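PDB 3QQV: geranylgeranyl pyrophosphate synthase from Corynebacterium glutamicum, which probably transfers allylic groups such as dimethylallyl onto isopentenyl diphosphate with magnesium as cofactor, a chain-building step of isoprenoid biosynthesis. Local coordinates for residues G250-L255 and R367-R372; Q254-L259 and E332-I337. All coordinates share one frame; numbering follows the deposited sequence.

How the interactions relate
Helix 236-263 supplies the first partner of both contacts, and the chain then runs on through further helices before each loop closes. Interaction 2 closes first, when 332-337 on helix 329-346 packs against 254-259 after 72 intervening residues. Interaction 1 closes when the end of the modelled chain, 367-372, lies against 250-255 after 111. The smaller loop is therefore nested in the larger, apart from the shared residues Gln254 and Leu255. Their centres are 7 Å apart, and they are bonded directly: Arg372 NH1 stands 2.7 Å from Asp257 OD1 in a salt bridge. Together they tie the last two long helices, consecutive in the chain, to helix 236-263.

Interaction 1: residues G250-L255 and R367-R372; sequences GIAFQL and RSTERR. With DMA (dimethylallyl diphosphate), chain D.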
ATOM      1  N   GLY A 250      12.113  19.507  10.290  1.00 37.20           N
ATOM      2  CA  GLY A 250      11.954  18.119   9.827  1.00 38.00           C
ATOM      3  C   GLY A 250      13.265  17.416   9.528  1.00 38.78           C
ATOM      4  O   GLY A 250      13.448  16.249   9.895  1.00 38.71           O
ATOM      5  N   ILE A 251      14.181  18.127   8.879  1.00 42.62           N
ATOM      6  CA  ILE A 251      15.528  17.595   8.625  1.00 44.05           C
ATOM      7  C   ILE A 251      16.286  17.387   9.946  1.00 45.21           C
ATOM      8  O   ILE A 251      16.837  16.309  10.184  1.00 46.77           O
ATOM      9  CB  ILE A 251      16.318  18.482   7.639  1.00 45.60           C
ATOM     10  CG1 ILE A 251      15.704  18.367   6.235  1.00 39.12           C
ATOM     11  CG2 ILE A 251      17.814  18.083   7.595  1.00 44.63           C
ATOM     12  CD1 ILE A 251      16.136  19.456   5.291  1.00 45.95           C
ATOM     13  N   ALA A 252      16.258  18.403  10.809  1.00 42.32           N
ATOM     14  CA  ALA A 252      16.856  18.328  12.145  1.00 42.81           C
ATOM     15  C   ALA A 252      16.294  17.162  12.959  1.00 44.39           C
ATOM     16  O   ALA A 252      17.047  16.446  13.628  1.00 42.94           O
ATOM     17  CB  ALA A 252      16.670  19.653  12.880  1.00 43.02           C
ATOM     18  N   PHE A 253      14.981  16.949  12.855  1.00 39.80           N
ATOM     19  CA  PHE A 253      14.305  15.821  13.497  1.00 40.67           C
ATOM     20  C   PHE A 253      14.899  14.477  13.065  1.00 43.16           C
ATOM     21  O   PHE A 253      15.148  13.611  13.906  1.00 44.55           O
ATOM     22  CB  PHE A 253      12.797  15.876  13.195  1.00 44.84           C
ATOM     23  CG  PHE A 253      12.015  14.679  13.677  1.00 41.24           C
ATOM     24  CD1 PHE A 253      11.563  14.607  14.987  1.00 48.35           C
ATOM     25  CD2 PHE A 253      11.689  13.640  12.803  1.00 57.77           C
ATOM     26  CE1 PHE A 253      10.812  13.507  15.431  1.00 58.02           C
ATOM     27  CE2 PHE A 253      10.951  12.536  13.239  1.00 60.53           C
ATOM     28  CZ  PHE A 253      10.511  12.473  14.559  1.00 49.86           C
ATOM     29  N   GLN A 254      15.119  14.309  11.764  1.00 44.05           N
ATOM     30  CA  GLN A 254      15.731  13.095  11.244  1.00 47.88           C
ATOM     31  C   GLN A 254      17.181  12.944  11.691  1.00 46.24           C
ATOM     32  O   GLN A 254      17.593  11.854  12.077  1.00 45.18           O
ATOM     33  CB  GLN A 254      15.656  13.040   9.712  1.00 50.97           C
ATOM     34  CG  GLN A 254      16.154  11.719   9.108  1.00 55.32           C
ATOM     35  CD  GLN A 254      15.500  10.504   9.731  1.00 57.83           C
ATOM     36  OE1 GLN A 254      14.283  10.447   9.857  1.00 62.96           O
ATOM     37  NE2 GLN A 254      16.307   9.530  10.134  1.00 65.67           N
ATOM     38  N   LEU A 255      17.940  14.037  11.627  1.00 41.46           N
ATOM     39  CA  LEU A 255      19.328  14.041  12.099  1.00 45.70           C
ATOM     40  C   LEU A 255      19.425  13.656  13.572  1.00 41.34           C
ATOM     41  O   LEU A 255      20.313  12.882  13.949  1.00 45.15           O
ATOM     42  CB  LEU A 255      20.023  15.384  11.823  1.00 42.30           C
ATOM     43  CG  LEU A 255      20.221  15.809  10.364  1.00 41.26           C
ATOM     44  CD1 LEU A 255      20.817  17.199  10.279  1.00 37.80           C
ATOM     45  CD2 LEU A 255      21.074  14.817   9.588  1.00 43.61           C
ATOM     46  N   ARG A 367      11.365  20.051  21.362  1.00 51.12           N
ATOM     47  CA  ARG A 367      11.174  18.632  21.705  1.00 56.39           C
ATOM     48  C   ARG A 367      11.565  17.658  20.583  1.00 55.50           C
ATOM     49  O   ARG A 367      12.075  16.579  20.865  1.00 54.32           O
ATOM     50  CB  ARG A 367       9.732  18.336  22.144  1.00 59.08           C
ATOM     51  CG  ARG A 367       9.399  18.758  23.568  1.00 75.64           C
ATOM     52  CD  ARG A 367       8.477  17.750  24.240  1.00 91.61           C
ATOM     53  NE  ARG A 367       7.681  18.355  25.309  1.00 99.78           N
ATOM     54  CZ  ARG A 367       6.356  18.476  25.289  1.00 99.60           C
ATOM     55  NH1 ARG A 367       5.729  19.046  26.308  1.00100.21           N
ATOM     56  NH2 ARG A 367       5.653  18.025  24.258  1.00 99.26           N
ATOM     57  N   SER A 368      11.314  18.037  19.328  1.00 50.82           N
ATOM     58  CA  SER A 368      11.639  17.188  18.179  1.00 55.07           C
ATOM     59  C   SER A 368      13.144  17.097  17.900  1.00 55.73           C
ATOM     60  O   SER A 368      13.654  16.028  17.565  1.00 53.88           O
ATOM     61  CB  SER A 368      10.922  17.686  16.919  1.00 56.65           C
ATOM     62  OG  SER A 368       9.517  17.677  17.100  1.00 59.83           O
ATOM     63  N   THR A 369      13.845  18.217  18.037  1.00 51.47           N
ATOM     64  CA  THR A 369      15.235  18.291  17.586  1.00 55.61           C
ATOM     65  C   THR A 369      16.262  18.194  18.706  1.00 57.88           C
ATOM     66  O   THR A 369      17.384  17.742  18.476  1.00 56.73           O
ATOM     67  CB  THR A 369      15.503  19.575  16.800  1.00 50.63           C
ATOM     68  OG1 THR A 369      15.434  20.702  17.689  1.00 49.44           O
ATOM     69  CG2 THR A 369      14.482  19.738  15.679  1.00 52.82           C
ATOM     70  N   GLU A 370      15.887  18.632  19.907  1.00 61.21           N
ATOM     71  CA  GLU A 370      16.834  18.696  21.016  1.00 67.72           C
ATOM     72  C   GLU A 370      16.395  17.911  22.249  1.00 73.23           C
ATOM     73  O   GLU A 370      17.142  17.073  22.746  1.00 76.03           O
ATOM     74  CB  GLU A 370      17.163  20.157  21.395  1.00 65.74           C
ATOM     75  CG  GLU A 370      17.642  21.079  20.247  1.00 62.34           C
ATOM     76  CD  GLU A 370      19.074  20.813  19.753  1.00 65.54           C
ATOM     77  OE1 GLU A 370      19.670  19.768  20.071  1.00 69.71           O
ATOM     78  OE2 GLU A 370      19.616  21.666  19.020  1.00 66.87           O
ATOM     79  N   ARG A 371      15.178  18.166  22.726  1.00 82.35           N
ATOM     80  CA  ARG A 371      14.744  17.680  24.042  1.00 88.86           C
ATOM     81  C   ARG A 371      14.009  16.335  23.996  1.00 91.19           C
ATOM     82  O   ARG A 371      12.801  16.286  23.755  1.00 92.88           O
ATOM     83  CB  ARG A 371      13.891  18.748  24.750  1.00 89.60           C
ATOM     84  CG  ARG A 371      13.986  18.752  26.276  1.00 98.00           C
ATOM     85  CD  ARG A 371      15.132  19.637  26.765  1.00110.42           C
ATOM     86  NE  ARG A 371      16.430  18.958  26.727  1.00113.40           N
ATOM     87  CZ  ARG A 371      17.586  19.555  26.446  1.00116.01           C
ATOM     88  NH1 ARG A 371      17.625  20.851  26.159  1.00114.99           N
ATOM     89  NH2 ARG A 371      18.711  18.849  26.441  1.00114.65           N
ATOM     90  N   ARG A 372      14.745  15.251  24.235  1.00 93.82           N
ATOM     91  CA  ARG A 372      14.152  13.914  24.324  1.00 95.95           C
ATOM     92  C   ARG A 372      14.195  13.386  25.755  1.00 96.59           C
ATOM     93  O   ARG A 372      13.267  12.718  26.207  1.00 97.38           O
ATOM     94  CB  ARG A 372      14.852  12.927  23.381  1.00 96.30           C
ATOM     95  CG  ARG A 372      14.772  13.280  21.896  1.00 96.46           C
ATOM     96  CD  ARG A 372      13.365  13.115  21.321  1.00 95.88           C
ATOM     97  NE  ARG A 372      13.317  13.538  19.922  1.00 89.58           N
ATOM     98  CZ  ARG A 372      13.183  12.717  18.882  1.00 88.77           C
ATOM     99  NH1 ARG A 372      13.167  13.214  17.656  1.00 85.73           N
ATOM    100  NH2 ARG A 372      13.057  11.406  19.058  1.00 89.53           N
TER
HETATM  101  C1  DMA D 383       9.338   7.443  12.647  1.00 79.35           C
HETATM  102  O1  DMA D 383       8.692   8.560  13.229  1.00 80.59           O
HETATM  103  C2  DMA D 383      10.771   7.788  12.460  1.00 72.86           C
HETATM  104  C3  DMA D 383      11.190   8.446  11.404  1.00 81.28           C
HETATM  105  C4  DMA D 383      10.250   8.876  10.352  1.00 88.65           C
HETATM  106  C5  DMA D 383      12.636   8.778  11.299  1.00 87.55           C
HETATM  107  PA  DMA D 383       8.197   8.599  14.712  1.00 81.64           P
HETATM  108  O1A DMA D 383       7.271   9.721  14.779  1.00 75.75           O
HETATM  109  O2A DMA D 383       9.446   8.644  15.463  1.00 82.92           O
HETATM  110  O3A DMA D 383       7.444   7.210  14.988  1.00 80.28           O
HETATM  111  PB  DMA D 383       6.268   6.890  15.994  1.00 79.78           P
HETATM  112  O1B DMA D 383       6.677   5.621  16.566  1.00 71.00           O
HETATM  113  O2B DMA D 383       5.056   6.778  15.175  1.00 72.83           O
HETATM  114  O3B DMA D 383       6.154   8.013  16.921  1.00 76.43           O
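Helix 236-263 carries what matches the family's second aspartate-rich signature, in which Phe253 and Gln254 precede Asp257 and Asp258; Phe253 and Ala252 meet Ser368 and Thr369 at the end of helix 355-369 and Arg372 in the turn after it. The backbones come close, with Phe253 CA 4.9 Å from Thr369 CA, and the contact buries 211 Å² without a hydrogen bond between the segments. Small groups make this proximity possible: Ala252 CB meets Thr369 CG2 at 3.6 Å. The threonine hydroxyl takes the other branch, where Thr341 OG1 and Ala365 O bind it.

The phenyl group of Phe253 projects with CG anti to the backbone N (chi1 174°), which carries its CD1-CE1 side to the helix end. Phe253 CD1 lies 3.7 Å from Ser368 CB, while Phe253 CE1 is 3.3 Å from Arg372 NH1. The ring and guanidinium planes differ by 29°, and NH1 approaches the ring obliquely. At the ring's edge, near its plane, Phe253 CZ is 4.1 Å from O2A of the bound dimethylallyl diphosphate, so one ring touches the C-terminal turn and lies beside the diphosphate.

Glu370 has left helical geometry, and the chain turns so that the Arg372 side chain, bent at chi2, folds back to the end of its own helix. Arg372 NH1 donates to Ser368 O at 2.9 Å, almost straight (168°), within the guanidinium plane and on a carbonyl lone pair. Because NH1 also forms a salt bridge with Asp257, the guanidinium is fixed by polar partners on both helices, while the direct contact between the segments remains van der Waals packing.

Interaction 2: residues Q254-L259 and E332-I337; sequences QLRDDL and EVEQRI. With DMA (dimethylallyl diphosphate), chain D.
Arg256 grips Glu334 end-on across an antiparallel helix pair of the all-alpha prenyltransferase fold, whose short segments run at 152° with axes 9.7 Å apart. Arg256 NH1 reaches Glu334 OE2 and Arg256 NH2 reaches Glu334 OE1, both at 2.7 Å and both nearly straight, making a two-bond salt bridge. Each carboxylate oxygen is met on its syn side but somewhat out of its plane, consistent with the 38° between the guanidinium and carboxylate planes. The nitrogens, by contrast, point their bonds along the guanidinium plane.

One face of that guanidinium is covered by Ile337 CD1, 3.7 Å above the plane and offset toward its rim. The same methyl meets Leu259 CD1 tip to tip at 3.7 Å, so it joins the ion pair to the apolar seam. Farther along, Leu259 CD2 reaches Val333 CG1 at 3.9 Å, again tip to tip. Leu255 contributes its CB, which touches Ile337 CG1 at 3.7 Å and also Val333 CG1. Leu255 and Leu259, one helical turn apart, thus pack on Val333 and Ile337, likewise one turn apart; outside the pair, helix 284-294 adds Val284 against Leu255 and Leu288 against Val333.

Arg256 itself leaves its helix with CG anti to the backbone N (chi1 172°), then bends at chi2 and chi3 to bring its end across to Glu334. Two more partners, from the C-terminal turn, restrain that end: NE probably donates to Thr369 O, and NH2 also forms a salt bridge with Glu370. On the substrate side of helix 236-263, Gln254, whose OE1 is bonded to Thr216, sends NE2 to Asp258 OD1 at 2.8 Å, from above the carboxylate plane.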
ATOM      1  N   GLN A 254      15.119  14.309  11.764  1.00 44.05           N
ATOM      2  CA  GLN A 254      15.731  13.095  11.244  1.00 47.88           C
ATOM      3  C   GLN A 254      17.181  12.944  11.691  1.00 46.24           C
ATOM      4  O   GLN A 254      17.593  11.854  12.077  1.00 45.18           O
ATOM      5  CB  GLN A 254      15.656  13.040   9.712  1.00 50.97           C
ATOM      6  CG  GLN A 254      16.154  11.719   9.108  1.00 55.32           C
ATOM      7  CD  GLN A 254      15.500  10.504   9.731  1.00 57.83           C
ATOM      8  OE1 GLN A 254      14.283  10.447   9.857  1.00 62.96           O
ATOM      9  NE2 GLN A 254      16.307   9.530  10.134  1.00 65.67           N
ATOM     10  N   LEU A 255      17.940  14.037  11.627  1.00 41.46           N
ATOM     11  CA  LEU A 255      19.328  14.041  12.099  1.00 45.70           C
ATOM     12  C   LEU A 255      19.425  13.656  13.572  1.00 41.34           C
ATOM     13  O   LEU A 255      20.313  12.882  13.949  1.00 45.15           O
ATOM     14  CB  LEU A 255      20.023  15.384  11.823  1.00 42.30           C
ATOM     15  CG  LEU A 255      20.221  15.809  10.364  1.00 41.26           C
ATOM     16  CD1 LEU A 255      20.817  17.199  10.279  1.00 37.80           C
ATOM     17  CD2 LEU A 255      21.074  14.817   9.588  1.00 43.61           C
ATOM     18  N   ARG A 256      18.488  14.148  14.390  1.00 40.41           N
ATOM     19  CA  ARG A 256      18.407  13.744  15.796  1.00 41.70           C
ATOM     20  C   ARG A 256      18.122  12.252  15.939  1.00 48.71           C
ATOM     21  O   ARG A 256      18.730  11.579  16.783  1.00 49.25           O
ATOM     22  CB  ARG A 256      17.366  14.566  16.568  1.00 37.92           C
ATOM     23  CG  ARG A 256      17.068  14.073  18.010  1.00 40.08           C
ATOM     24  CD  ARG A 256      18.310  14.171  18.945  1.00 41.61           C
ATOM     25  NE  ARG A 256      18.839  15.528  18.930  1.00 45.31           N
ATOM     26  CZ  ARG A 256      20.104  15.874  19.148  1.00 43.65           C
ATOM     27  NH1 ARG A 256      21.021  14.961  19.446  1.00 46.33           N
ATOM     28  NH2 ARG A 256      20.446  17.157  19.081  1.00 41.57           N
ATOM     29  N   ASP A 257      17.211  11.739  15.112  1.00 48.12           N
ATOM     30  CA  ASP A 257      16.864  10.328  15.177  1.00 54.39           C
ATOM     31  C   ASP A 257      17.971   9.408  14.685  1.00 47.20           C
ATOM     32  O   ASP A 257      18.091   8.291  15.177  1.00 47.89           O
ATOM     33  CB  ASP A 257      15.523  10.043  14.501  1.00 57.02           C
ATOM     34  CG  ASP A 257      14.350  10.374  15.411  1.00 71.59           C
ATOM     35  OD1 ASP A 257      14.273  11.527  15.886  1.00 80.01           O
ATOM     36  OD2 ASP A 257      13.519   9.481  15.674  1.00 85.71           O
ATOM     37  N   ASP A 258      18.772   9.891  13.737  1.00 47.25           N
ATOM     38  CA  ASP A 258      20.010   9.217  13.330  1.00 52.28           C
ATOM     39  C   ASP A 258      21.009   9.091  14.471  1.00 52.94           C
ATOM     40  O   ASP A 258      21.589   8.022  14.668  1.00 53.33           O
ATOM     41  CB  ASP A 258      20.678   9.954  12.170  1.00 53.24           C
ATOM     42  CG  ASP A 258      19.850   9.922  10.903  1.00 56.82           C
ATOM     43  OD1 ASP A 258      19.005   9.012  10.749  1.00 59.70           O
ATOM     44  OD2 ASP A 258      20.053  10.815  10.057  1.00 59.08           O
ATOM     45  N   LEU A 259      21.207  10.182  15.218  1.00 51.66           N
ATOM     46  CA  LEU A 259      22.081  10.158  16.393  1.00 46.07           C
ATOM     47  C   LEU A 259      21.530   9.230  17.464  1.00 46.42           C
ATOM     48  O   LEU A 259      22.267   8.418  18.025  1.00 48.65           O
ATOM     49  CB  LEU A 259      22.310  11.566  16.958  1.00 46.08           C
ATOM     50  CG  LEU A 259      22.976  12.604  16.047  1.00 38.36           C
ATOM     51  CD1 LEU A 259      22.988  13.957  16.736  1.00 37.32           C
ATOM     52  CD2 LEU A 259      24.399  12.185  15.645  1.00 49.14           C
ATOM     53  N   GLU A 332      29.485  17.414  14.264  1.00 46.87           N
ATOM     54  CA  GLU A 332      29.090  18.128  13.054  1.00 48.95           C
ATOM     55  C   GLU A 332      27.576  18.029  12.818  1.00 41.83           C
ATOM     56  O   GLU A 332      26.948  18.998  12.392  1.00 45.21           O
ATOM     57  CB  GLU A 332      29.868  17.623  11.835  1.00 50.83           C
ATOM     58  CG  GLU A 332      29.867  18.623  10.678  1.00 64.78           C
ATOM     59  CD  GLU A 332      30.590  18.122   9.432  1.00 78.17           C
ATOM     60  OE1 GLU A 332      31.190  17.020   9.458  1.00 75.88           O
ATOM     61  OE2 GLU A 332      30.552  18.846   8.416  1.00 83.02           O
ATOM     62  N   VAL A 333      27.009  16.864  13.112  1.00 43.12           N
ATOM     63  CA  VAL A 333      25.565  16.653  13.022  1.00 43.89           C
ATOM     64  C   VAL A 333      24.819  17.492  14.067  1.00 45.62           C
ATOM     65  O   VAL A 333      23.824  18.152  13.734  1.00 44.31           O
ATOM     66  CB  VAL A 333      25.195  15.152  13.116  1.00 44.25           C
ATOM     67  CG1 VAL A 333      23.662  14.953  13.072  1.00 43.58           C
ATOM     68  CG2 VAL A 333      25.840  14.378  11.978  1.00 44.00           C
ATOM     69  N   GLU A 334      25.331  17.504  15.302  1.00 44.30           N
ATOM     70  CA  GLU A 334      24.777  18.341  16.379  1.00 42.89           C
ATOM     71  C   GLU A 334      24.737  19.829  16.010  1.00 45.47           C
ATOM     72  O   GLU A 334      23.735  20.502  16.268  1.00 50.72           O
ATOM     73  CB  GLU A 334      25.526  18.138  17.705  1.00 39.74           C
ATOM     74  CG  GLU A 334      25.304  16.801  18.411  1.00 48.11           C
ATOM     75  CD  GLU A 334      23.936  16.656  19.101  1.00 63.31           C
ATOM     76  OE1 GLU A 334      23.134  17.623  19.149  1.00 55.51           O
ATOM     77  OE2 GLU A 334      23.669  15.547  19.614  1.00 62.20           O
ATOM     78  N   GLN A 335      25.806  20.326  15.387  1.00 49.65           N
ATOM     79  CA  GLN A 335      25.867  21.715  14.911  1.00 52.91           C
ATOM     80  C   GLN A 335      24.804  22.021  13.857  1.00 50.62           C
ATOM     81  O   GLN A 335      24.189  23.090  13.888  1.00 47.21           O
ATOM     82  CB  GLN A 335      27.246  22.047  14.334  1.00 56.05           C
ATOM     83  CG  GLN A 335      28.304  22.412  15.369  1.00 70.82           C
ATOM     84  CD  GLN A 335      29.719  22.396  14.793  1.00 84.68           C
ATOM     85  OE1 GLN A 335      30.665  21.966  15.457  1.00 92.33           O
ATOM     86  NE2 GLN A 335      29.865  22.856  13.553  1.00 85.63           N
ATOM     87  N   ARG A 336      24.611  21.080  12.933  1.00 44.95           N
ATOM     88  CA  ARG A 336      23.606  21.197  11.885  1.00 46.91           C
ATOM     89  C   ARG A 336      22.195  21.212  12.470  1.00 43.63           C
ATOM     90  O   ARG A 336      21.385  22.031  12.065  1.00 46.70           O
ATOM     91  CB  ARG A 336      23.763  20.080  10.842  1.00 48.55           C
ATOM     92  CG  ARG A 336      24.959  20.246   9.904  1.00 61.92           C
ATOM     93  CD  ARG A 336      24.814  21.473   9.010  1.00 78.01           C
ATOM     94  NE  ARG A 336      23.678  21.361   8.095  1.00 85.54           N
ATOM     95  CZ  ARG A 336      22.875  22.367   7.759  1.00 86.54           C
ATOM     96  NH1 ARG A 336      23.058  23.577   8.275  1.00 78.64           N
ATOM     97  NH2 ARG A 336      21.874  22.158   6.914  1.00 89.38           N
ATOM     98  N   ILE A 337      21.939  20.342  13.449  1.00 44.72           N
ATOM     99  CA  ILE A 337      20.666  20.301  14.184  1.00 43.06           C
ATOM    100  C   ILE A 337      20.359  21.653  14.829  1.00 47.28           C
ATOM    101  O   ILE A 337      19.262  22.192  14.651  1.00 45.85           O
ATOM    102  CB  ILE A 337      20.645  19.155  15.235  1.00 42.32           C
ATOM    103  CG1 ILE A 337      20.641  17.800  14.516  1.00 39.31           C
ATOM    104  CG2 ILE A 337      19.429  19.256  16.158  1.00 36.18           C
ATOM    105  CD1 ILE A 337      20.852  16.607  15.409  1.00 40.73           C
TER
HETATM  106  C1  DMA D 383       9.338   7.443  12.647  1.00 79.35           C
HETATM  107  O1  DMA D 383       8.692   8.560  13.229  1.00 80.59           O
HETATM  108  C2  DMA D 383      10.771   7.788  12.460  1.00 72.86           C
HETATM  109  C3  DMA D 383      11.190   8.446  11.404  1.00 81.28           C
HETATM  110  C4  DMA D 383      10.250   8.876  10.352  1.00 88.65           C
HETATM  111  C5  DMA D 383      12.636   8.778  11.299  1.00 87.55           C
HETATM  112  PA  DMA D 383       8.197   8.599  14.712  1.00 81.64           P
HETATM  113  O1A DMA D 383       7.271   9.721  14.779  1.00 75.75           O
HETATM  114  O2A DMA D 383       9.446   8.644  15.463  1.00 82.92           O
HETATM  115  O3A DMA D 383       7.444   7.210  14.988  1.00 80.28           O
HETATM  116  PB  DMA D 383       6.268   6.890  15.994  1.00 79.78           P
HETATM  117  O1B DMA D 383       6.677   5.621  16.566  1.00 71.00           O
HETATM  118  O2B DMA D 383       5.056   6.778  15.175  1.00 72.83           O
HETATM  119  O3B DMA D 383       6.154   8.013  16.921  1.00 76.43           O